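Local coordinates for transcriptional regulator, LacI family protein (Rhodococcus jostii, PDB 3K9C) that probably acts as a LacI-family transcription factor that binds regulatory DNA sequences, at residues 45-50 and 56-61; 17-22 and 28-33; 24-29 and 71-76; 66-71 and 253-258. All coordinates share one frame; numbering follows the deposited sequence.

Interaction 1: 45-50 and 56-61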
# COMPACT_ATOMS: atom_id res chain seq x y z
N MSE B 45 16.89 -2.13 -9.74
CA MSE B 45 16.31 -0.94 -10.33
C MSE B 45 14.81 -1.21 -10.48
O MSE B 45 14.42 -2.11 -11.21
CB MSE B 45 16.93 -0.64 -11.69
CG MSE B 45 16.86 0.81 -12.06
SE MSE B 45 16.60 1.03 -13.96
CE MSE B 45 14.83 1.85 -13.93
N LEU B 46 14.00 -0.46 -9.75
CA LEU B 46 12.55 -0.62 -9.82
C LEU B 46 12.01 0.27 -10.92
O LEU B 46 12.57 1.32 -11.21
CB LEU B 46 11.91 -0.16 -8.52
CG LEU B 46 12.36 -0.75 -7.19
CD1 LEU B 46 11.76 0.08 -6.06
CD2 LEU B 46 11.94 -2.19 -7.12
N SER B 47 10.92 -0.17 -11.52
CA SER B 47 10.21 0.58 -12.55
C SER B 47 8.78 0.27 -12.17
O SER B 47 8.35 -0.89 -12.24
CB SER B 47 10.52 0.07 -13.95
OG SER B 47 9.86 0.89 -14.91
N ALA B 48 8.03 1.29 -11.76
CA ALA B 48 6.67 1.07 -11.30
C ALA B 48 5.55 1.16 -12.33
O ALA B 48 5.61 1.95 -13.27
CB ALA B 48 6.37 2.02 -10.14
N VAL B 49 4.54 0.33 -12.13
CA VAL B 49 3.36 0.33 -12.97
C VAL B 49 2.26 0.96 -12.09
O VAL B 49 2.16 0.64 -10.90
CB VAL B 49 2.94 -1.11 -13.37
CG1 VAL B 49 1.61 -1.08 -14.12
CG2 VAL B 49 4.02 -1.74 -14.24
N ALA B 50 1.48 1.86 -12.68
CA ALA B 50 0.38 2.54 -11.99
C ALA B 50 -0.68 2.92 -13.02
O ALA B 50 -0.42 2.86 -14.22
CB ALA B 50 0.89 3.78 -11.28
N LYS B 56 3.83 -1.26 -20.14
CA LYS B 56 4.63 -1.16 -21.35
C LYS B 56 5.63 -0.01 -21.17
O LYS B 56 6.81 -0.13 -21.53
CB LYS B 56 3.71 -0.87 -22.55
CG LYS B 56 4.41 -0.89 -23.89
CD LYS B 56 3.44 -0.54 -25.03
CE LYS B 56 2.99 0.92 -24.95
NZ LYS B 56 1.95 1.28 -25.97
N VAL B 57 5.16 1.09 -20.61
CA VAL B 57 6.01 2.26 -20.37
C VAL B 57 7.08 1.95 -19.33
O VAL B 57 8.24 2.36 -19.45
CB VAL B 57 5.17 3.47 -19.88
CG1 VAL B 57 6.07 4.65 -19.54
CG2 VAL B 57 4.15 3.86 -20.96
N ALA B 58 6.69 1.21 -18.30
CA ALA B 58 7.60 0.84 -17.23
C ALA B 58 8.73 -0.06 -17.76
O ALA B 58 9.90 0.13 -17.39
CB ALA B 58 6.84 0.13 -16.13
N VAL B 59 8.39 -1.02 -18.61
CA VAL B 59 9.41 -1.92 -19.13
C VAL B 59 10.39 -1.18 -20.03
O VAL B 59 11.60 -1.36 -19.89
CB VAL B 59 8.80 -3.11 -19.91
CG1 VAL B 59 9.91 -4.02 -20.42
CG2 VAL B 59 7.85 -3.91 -19.00
N GLN B 60 9.90 -0.36 -20.95
CA GLN B 60 10.79 0.39 -21.83
C GLN B 60 11.76 1.20 -20.98
O GLN B 60 12.92 1.39 -21.35
CB GLN B 60 10.01 1.32 -22.75
CG GLN B 60 8.90 0.62 -23.51
CD GLN B 60 8.14 1.55 -24.43
OE1 GLN B 60 8.03 2.75 -24.17
NE2 GLN B 60 7.59 1.00 -25.52
N ALA B 61 11.27 1.68 -19.84
CA ALA B 61 12.09 2.46 -18.93
C ALA B 61 13.28 1.63 -18.44
O ALA B 61 14.39 2.14 -18.32
CB ALA B 61 11.26 2.92 -17.74
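Ser47 sends its hydroxyl into the flank of helix 56-61, where OG donates a hydrogen bond of 2.6 Å to Ala58 O. The bond leaves the carbonyl well to one side: the C=O...OG angle is 108°, and the donor is tilted 33° from the carbonyl plane. With OG anti to the backbone N (chi1 -177°), the hydroxyl is held out from the strand toward the helix. This is the tight part of the contact. Ala58 CB lies 3.3 Å from Ser47 OG and 3.6 Å from Ala48 O. A methyl and a hydroxymethyl are small enough to let the axes of strand 45-49 and helix 56-61 come within 7.4 Å of each other, running nearly antiparallel. Such a course is that of an outer strand followed by the helix returning over the same sheet, as in a Rossmann-like alpha/beta domain.

The two ends are looser. Val49 is partly exposed and brings CG2 to 3.9 Å from Ala58 CB, while Ala61, also partly exposed, has its CB 3.8 Å from Ser47 OG; the selenomethionine Met45 makes only a distant approach. Lys56 and Gln60 on the helix face solvent. On the other side of the strand, Ala48 and Leu46 pack against the second subunit, whose Tyr34 hydroxyl hydrogen-bonds Ala48 N.

Arg53 also reaches this region, with a hydrogen bond to Ala48 O. Buried, the serine hydroxyl gives its proton to Ala58 O and has a weak second partner in Arg53, so strand and helix are joined by a directed bond and not by packing alone.

Interaction 2: 17-22 and 28-33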
# COMPACT_ATOMS: atom_id res chain seq x y z
N VAL B 17 13.34 -4.68 -11.96
CA VAL B 17 12.12 -5.22 -11.36
C VAL B 17 10.90 -4.35 -11.67
O VAL B 17 10.84 -3.18 -11.28
CB VAL B 17 12.27 -5.33 -9.82
CG1 VAL B 17 10.98 -5.88 -9.21
CG2 VAL B 17 13.44 -6.22 -9.47
N VAL B 18 9.92 -4.91 -12.37
CA VAL B 18 8.69 -4.19 -12.69
C VAL B 18 7.64 -4.62 -11.65
O VAL B 18 7.46 -5.82 -11.42
CB VAL B 18 8.21 -4.54 -14.12
CG1 VAL B 18 6.93 -3.79 -14.46
CG2 VAL B 18 9.30 -4.18 -15.13
N PHE B 19 6.96 -3.67 -11.02
CA PHE B 19 5.95 -4.00 -10.00
C PHE B 19 4.84 -2.96 -9.91
O PHE B 19 5.01 -1.81 -10.32
CB PHE B 19 6.60 -4.12 -8.62
CG PHE B 19 6.87 -2.80 -7.96
CD1 PHE B 19 6.09 -2.38 -6.89
CD2 PHE B 19 7.87 -1.97 -8.43
CE1 PHE B 19 6.31 -1.14 -6.30
CE2 PHE B 19 8.10 -0.73 -7.85
CZ PHE B 19 7.33 -0.32 -6.78
N GLU B 20 3.70 -3.37 -9.36
CA GLU B 20 2.55 -2.48 -9.21
C GLU B 20 2.63 -1.63 -7.94
O GLU B 20 2.61 -2.15 -6.82
CB GLU B 20 1.25 -3.28 -9.18
CG GLU B 20 0.80 -3.80 -10.52
CD GLU B 20 -0.41 -4.71 -10.41
OE1 GLU B 20 -1.38 -4.35 -9.69
OE2 GLU B 20 -0.38 -5.79 -11.04
N LEU B 21 2.70 -0.32 -8.14
CA LEU B 21 2.75 0.62 -7.02
C LEU B 21 1.52 0.41 -6.12
O LEU B 21 0.41 0.21 -6.61
CB LEU B 21 2.78 2.05 -7.55
CG LEU B 21 3.49 3.10 -6.70
CD1 LEU B 21 4.94 2.68 -6.49
CD2 LEU B 21 3.43 4.47 -7.38
N GLN B 22 1.73 0.46 -4.82
CA GLN B 22 0.62 0.30 -3.88
C GLN B 22 -0.09 -1.06 -3.93
O GLN B 22 -1.27 -1.16 -3.59
CB GLN B 22 -0.41 1.41 -4.08
CG GLN B 22 0.18 2.80 -4.04
CD GLN B 22 -0.88 3.87 -3.82
OE1 GLN B 22 -1.59 3.85 -2.82
NE2 GLN B 22 -0.97 4.81 -4.76
N ASP B 28 5.77 -6.62 -0.59
CA ASP B 28 6.50 -7.67 0.15
C ASP B 28 7.57 -8.31 -0.72
O ASP B 28 8.70 -8.52 -0.28
CB ASP B 28 5.55 -8.78 0.62
CG ASP B 28 4.54 -8.31 1.64
OD1 ASP B 28 4.92 -7.62 2.61
OD2 ASP B 28 3.34 -8.65 1.47
N LEU B 29 7.21 -8.63 -1.96
CA LEU B 29 8.14 -9.25 -2.89
C LEU B 29 9.30 -8.31 -3.20
O LEU B 29 10.45 -8.73 -3.21
CB LEU B 29 7.43 -9.64 -4.20
CG LEU B 29 6.54 -10.90 -4.14
CD1 LEU B 29 5.84 -11.12 -5.48
CD2 LEU B 29 7.38 -12.12 -3.78
N VAL B 30 9.01 -7.03 -3.42
CA VAL B 30 10.08 -6.08 -3.72
C VAL B 30 11.07 -5.98 -2.56
O VAL B 30 12.28 -6.04 -2.76
CB VAL B 30 9.53 -4.65 -4.00
CG1 VAL B 30 10.66 -3.64 -3.89
CG2 VAL B 30 8.92 -4.59 -5.41
N GLU B 31 10.55 -5.82 -1.34
CA GLU B 31 11.41 -5.73 -0.18
C GLU B 31 12.36 -6.91 -0.11
O GLU B 31 13.56 -6.74 0.07
CB GLU B 31 10.60 -5.66 1.12
CG GLU B 31 11.45 -5.74 2.38
CD GLU B 31 10.66 -5.46 3.64
OE1 GLU B 31 9.41 -5.44 3.57
OE2 GLU B 31 11.28 -5.28 4.71
N GLN B 32 11.81 -8.11 -0.26
CA GLN B 32 12.63 -9.31 -0.21
C GLN B 32 13.57 -9.45 -1.41
O GLN B 32 14.68 -9.97 -1.28
CB GLN B 32 11.73 -10.54 -0.05
CG GLN B 32 10.94 -10.51 1.25
CD GLN B 32 11.85 -10.39 2.46
OE1 GLN B 32 11.47 -9.82 3.48
NE2 GLN B 32 13.05 -10.94 2.35
N ILE B 33 13.14 -8.99 -2.59
CA ILE B 33 14.00 -9.07 -3.77
C ILE B 33 15.25 -8.23 -3.55
O ILE B 33 16.36 -8.64 -3.88
CB ILE B 33 13.26 -8.61 -5.05
CG1 ILE B 33 12.21 -9.66 -5.42
CG2 ILE B 33 14.27 -8.41 -6.19
CD1 ILE B 33 11.31 -9.26 -6.58
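Phe19 lies under the CG2 methyl of Val30, which sits over one face of the ring in a CH-pi contact. CG2 is 4.0 Å from the ring centroid and 24° off the normal, so it is displaced toward the rim; its nearest ring atom is Phe19 CG, 3.7 Å away, with CD1 next. The two side chains cross at about a right angle. Phe19 holds CG between its backbone N and carbonyl carbon (chi1 79°), and in this rotamer one ring face meets the Val30 methyl. A turn further along the helix, Ile33 meets Val17 tip to tip, CG2 to CG2 at 4.0 Å.

Both pairs belong to the beta-alpha-beta unit made by strand 13-20, helix 24-39 and strand 42-49, and they form part of the layer between the first strand and the crossover helix. Val17 and Phe19 share one side of the strand because they are two apart, whereas Val30 and Ile33 share one flank of the helix because they are three apart. Strand 42-49 adds Leu46, which touches both Phe19 and Val30, and Leu73 of strand 67-73 packs on Phe19 and Ile33. Val30 also packs on Leu21 of the second subunit.

Interaction 3: 24-29 and 71-76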
# COMPACT_ATOMS: atom_id res chain seq x y z
N PRO B 24 -0.04 -4.43 -2.14
CA PRO B 24 0.52 -5.09 -0.95
C PRO B 24 1.51 -6.22 -1.21
O PRO B 24 2.65 -6.17 -0.75
CB PRO B 24 -0.73 -5.56 -0.20
CG PRO B 24 -1.71 -4.46 -0.53
CD PRO B 24 -1.50 -4.29 -2.02
N PHE B 25 1.07 -7.24 -1.95
CA PHE B 25 1.93 -8.38 -2.24
C PHE B 25 3.19 -8.02 -3.05
O PHE B 25 4.22 -8.65 -2.87
CB PHE B 25 1.15 -9.48 -2.95
CG PHE B 25 1.92 -10.75 -3.14
CD1 PHE B 25 2.50 -11.39 -2.04
CD2 PHE B 25 2.10 -11.30 -4.40
CE1 PHE B 25 3.23 -12.57 -2.20
CE2 PHE B 25 2.83 -12.46 -4.57
CZ PHE B 25 3.40 -13.10 -3.47
N HIS B 26 3.10 -7.03 -3.94
CA HIS B 26 4.29 -6.64 -4.70
C HIS B 26 5.26 -5.92 -3.78
O HIS B 26 6.48 -6.00 -3.95
CB HIS B 26 3.94 -5.74 -5.89
CG HIS B 26 3.20 -6.44 -6.98
ND1 HIS B 26 3.11 -5.93 -8.26
CD2 HIS B 26 2.49 -7.60 -6.99
CE1 HIS B 26 2.36 -6.73 -9.00
NE2 HIS B 26 1.98 -7.75 -8.25
N GLY B 27 4.71 -5.20 -2.80
CA GLY B 27 5.56 -4.52 -1.83
C GLY B 27 6.39 -5.54 -1.05
O GLY B 27 7.60 -5.34 -0.86
N ASP B 28 5.77 -6.62 -0.59
CA ASP B 28 6.50 -7.67 0.15
C ASP B 28 7.57 -8.31 -0.72
O ASP B 28 8.70 -8.52 -0.28
CB ASP B 28 5.55 -8.78 0.62
CG ASP B 28 4.54 -8.31 1.64
OD1 ASP B 28 4.92 -7.62 2.61
OD2 ASP B 28 3.34 -8.65 1.47
N LEU B 29 7.21 -8.63 -1.96
CA LEU B 29 8.14 -9.25 -2.89
C LEU B 29 9.30 -8.31 -3.20
O LEU B 29 10.45 -8.73 -3.21
CB LEU B 29 7.43 -9.64 -4.20
CG LEU B 29 6.54 -10.90 -4.14
CD1 LEU B 29 5.84 -11.12 -5.48
CD2 LEU B 29 7.38 -12.12 -3.78
N ILE B 71 12.82 -8.81 -14.11
CA ILE B 71 11.90 -9.61 -13.30
C ILE B 71 10.57 -8.85 -13.24
O ILE B 71 10.49 -7.75 -12.68
CB ILE B 71 12.44 -9.77 -11.88
CG1 ILE B 71 13.74 -10.58 -11.90
CG2 ILE B 71 11.39 -10.44 -10.99
CD1 ILE B 71 14.46 -10.60 -10.59
N LEU B 72 9.53 -9.43 -13.84
CA LEU B 72 8.21 -8.79 -13.87
C LEU B 72 7.26 -9.42 -12.85
O LEU B 72 6.92 -10.60 -12.95
CB LEU B 72 7.60 -8.91 -15.27
CG LEU B 72 8.46 -8.56 -16.50
CD1 LEU B 72 7.58 -8.61 -17.75
CD2 LEU B 72 9.08 -7.18 -16.36
N LEU B 73 6.82 -8.63 -11.88
CA LEU B 73 5.89 -9.14 -10.87
C LEU B 73 4.44 -9.08 -11.37
O LEU B 73 3.93 -8.02 -11.68
CB LEU B 73 6.03 -8.34 -9.57
CG LEU B 73 7.43 -8.16 -8.99
CD1 LEU B 73 7.31 -7.63 -7.55
CD2 LEU B 73 8.19 -9.48 -9.01
N GLY B 74 3.80 -10.24 -11.45
CA GLY B 74 2.42 -10.30 -11.91
C GLY B 74 2.14 -9.57 -13.21
O GLY B 74 1.11 -8.93 -13.36
N THR B 75 3.05 -9.69 -14.17
CA THR B 75 2.90 -9.03 -15.46
C THR B 75 1.65 -9.47 -16.24
O THR B 75 1.18 -10.59 -16.10
CB THR B 75 4.15 -9.28 -16.35
OG1 THR B 75 4.02 -8.54 -17.58
CG2 THR B 75 4.29 -10.76 -16.67
N ARG B 76 1.14 -8.56 -17.07
CA ARG B 76 -0.04 -8.84 -17.89
C ARG B 76 0.33 -8.93 -19.37
O ARG B 76 -0.54 -9.01 -20.24
CB ARG B 76 -1.09 -7.73 -17.69
CG ARG B 76 -1.43 -7.43 -16.24
CD ARG B 76 -1.96 -8.65 -15.51
NE ARG B 76 -3.34 -8.95 -15.87
CZ ARG B 76 -4.39 -8.23 -15.48
NH1 ARG B 76 -4.21 -7.17 -14.69
NH2 ARG B 76 -5.61 -8.57 -15.86
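The imidazole of His26 carries the CB of Leu73 on one face, almost centrally: CB is 4.1 Å from the ring centroid and 12° off the normal, a CH-pi contact. Leu73 O comes within 3.4 Å of His26 CE1, close to the ring but in no hydrogen bond, and Gly74 N approaches NE2 more distantly. Within the helix, the Phe25 ring has Leu29 CG over one face, offset toward the rim. The side chains of His26 and Leu73 slide past each other in opposite directions. His26 ND1 has its polar partner in Glu20 N, a hydrogen bond that joins the first turn of the helix to the end of strand 13-20 and should limit rotation of the ring. Replacing His26 by an alanine would probably leave Glu20 N without this acceptor and open a gap over Leu73 CB.

Along the helix, Leu29 CB touches Leu73 CD1 at 3.9 Å. The contact sits at the C-terminal end of the parallel strands of an alpha/beta domain, where strand 67-73 gives way to a loop while helix 24-39 begins beside it. Gly74 has a positive phi of 51°, and any CB there would lie tight against His26 NE2, so the turn and the ring together favour glycine.

Interaction 4: 66-71 and 253-258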
# COMPACT_ATOMS: atom_id res chain seq x y z
N ARG B 66 21.03 -0.41 -17.67
CA ARG B 66 21.90 -1.56 -17.83
C ARG B 66 21.47 -2.78 -17.01
O ARG B 66 22.27 -3.36 -16.27
CB ARG B 66 23.34 -1.18 -17.48
CG ARG B 66 23.86 0.00 -18.30
CD ARG B 66 23.74 -0.26 -19.80
NE ARG B 66 24.16 0.88 -20.60
CZ ARG B 66 25.39 1.39 -20.61
NH1 ARG B 66 26.34 0.86 -19.85
NH2 ARG B 66 25.68 2.44 -21.38
N CYS B 67 20.21 -3.17 -17.16
CA CYS B 67 19.67 -4.33 -16.45
C CYS B 67 20.12 -5.61 -17.14
O CYS B 67 19.95 -5.76 -18.35
CB CYS B 67 18.14 -4.28 -16.44
SG CYS B 67 17.43 -2.80 -15.68
N GLU B 68 20.69 -6.53 -16.36
CA GLU B 68 21.17 -7.81 -16.89
C GLU B 68 20.04 -8.83 -16.93
O GLU B 68 20.22 -9.96 -17.38
CB GLU B 68 22.31 -8.34 -16.03
CG GLU B 68 23.60 -7.58 -16.20
CD GLU B 68 24.67 -8.06 -15.24
OE1 GLU B 68 24.86 -9.29 -15.13
OE2 GLU B 68 25.32 -7.20 -14.60
N ALA B 69 18.88 -8.41 -16.43
CA ALA B 69 17.71 -9.27 -16.41
C ALA B 69 16.52 -8.42 -16.02
O ALA B 69 16.67 -7.37 -15.41
CB ALA B 69 17.91 -10.41 -15.41
N ALA B 70 15.33 -8.89 -16.38
CA ALA B 70 14.10 -8.19 -16.06
C ALA B 70 13.18 -9.16 -15.34
O ALA B 70 12.82 -10.20 -15.89
CB ALA B 70 13.44 -7.66 -17.33
N ILE B 71 12.82 -8.81 -14.11
CA ILE B 71 11.90 -9.61 -13.30
C ILE B 71 10.57 -8.85 -13.24
O ILE B 71 10.49 -7.75 -12.68
CB ILE B 71 12.44 -9.77 -11.88
CG1 ILE B 71 13.74 -10.58 -11.90
CG2 ILE B 71 11.39 -10.44 -10.99
CD1 ILE B 71 14.46 -10.60 -10.59
N ALA B 253 20.70 -17.14 -12.84
CA ALA B 253 20.98 -18.39 -13.53
C ALA B 253 20.83 -18.21 -15.04
O ALA B 253 21.62 -18.75 -15.82
CB ALA B 253 20.04 -19.48 -13.04
N GLN B 254 19.81 -17.45 -15.45
CA GLN B 254 19.55 -17.19 -16.86
C GLN B 254 20.61 -16.28 -17.45
O GLN B 254 20.92 -16.34 -18.65
CB GLN B 254 18.16 -16.58 -17.05
CG GLN B 254 17.02 -17.58 -16.93
CD GLN B 254 15.65 -16.99 -17.26
OE1 GLN B 254 15.46 -16.34 -18.29
NE2 GLN B 254 14.68 -17.22 -16.38
N ILE B 255 21.18 -15.42 -16.61
CA ILE B 255 22.22 -14.51 -17.07
C ILE B 255 23.49 -15.35 -17.27
O ILE B 255 24.28 -15.08 -18.17
CB ILE B 255 22.48 -13.41 -16.03
CG1 ILE B 255 21.21 -12.58 -15.85
CG2 ILE B 255 23.64 -12.53 -16.49
CD1 ILE B 255 21.29 -11.58 -14.71
N SER B 256 23.65 -16.37 -16.43
CA SER B 256 24.80 -17.28 -16.52
C SER B 256 24.66 -18.17 -17.75
O SER B 256 25.57 -18.91 -18.10
CB SER B 256 24.89 -18.17 -15.27
OG SER B 256 25.16 -17.40 -14.11
N GLY B 257 23.50 -18.09 -18.41
CA GLY B 257 23.28 -18.88 -19.60
C GLY B 257 22.42 -20.11 -19.40
O GLY B 257 22.07 -20.78 -20.37
N ASP B 258 22.06 -20.42 -18.16
CA ASP B 258 21.24 -21.59 -17.88
C ASP B 258 19.86 -21.46 -18.52
O ASP B 258 19.35 -20.35 -18.70
CB ASP B 258 21.08 -21.80 -16.37
CG ASP B 258 22.41 -21.95 -15.67
OD1 ASP B 258 23.36 -22.44 -16.32
OD2 ASP B 258 22.50 -21.59 -14.47
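Ile255 and Glu68 cross at about a right angle, with the isoleucine reaching over the backbone and stem of the glutamate. Ile255 CD1 is 3.6 Å from Glu68 CB, and its CG1 comes to 3.2 Å from Glu68 O, a close apolar approach to a carbonyl. The other branch, CG2, is 3.7 Å from Glu68 OE1. Placing CG1 anti to the carbonyl carbon (chi1 -62°) and running on extended to CD1 carries the tip to Ala69 as well, where CD1 and Ala69 CB are 3.6 Å apart. One isoleucine thus spans the corner the chain turns at Glu68.

Helix 240-255 gives way here to a Schellman motif: Gly257 has a phi of 102°, Asp258 N bonds back to Ala253 O at 2.9 Å, and Gly257 N bonds weakly to Gln254 O. Leu15 of strand 13-20 packs on both Ala69 and Ile255, which sets the helix end against the sheet. A serine in place of Ile255 would probably lose the CD1 contacts with Glu68 CB and Ala69 CB and leave a gap at the strand corner.

Across this interface there is no hydrogen bond: the isoleucine gives only van der Waals contacts, to methyl and methylene groups and to the oxygens Glu68 O and OE1, while the carboxylate's polar partner is Arg13, in a salt bridge.

In the fold
All four contacts serve the same mixed sheet, in which strand 13-20 lies between 42-49 and 67-73. Interactions 2 and 3 are nearest, about 5 Å apart centre to centre, and share helix 24-39; the centre of interaction 1 lies about 12 Å from each of theirs, at the outermost strand of this chain's sheet. Interaction 4, its centre 17 to 18 Å from the other centres, uses strand 67-73 with interaction 3. Along the chain interaction 2 closes before interaction 1 opens, and interaction 1 is nested within the loop closed by interaction 3. Interaction 4 returns helix 240-255, far along the sequence, to this sheet. Interactions 1 and 2 also touch the second subunit, so this side contributes to the dimer.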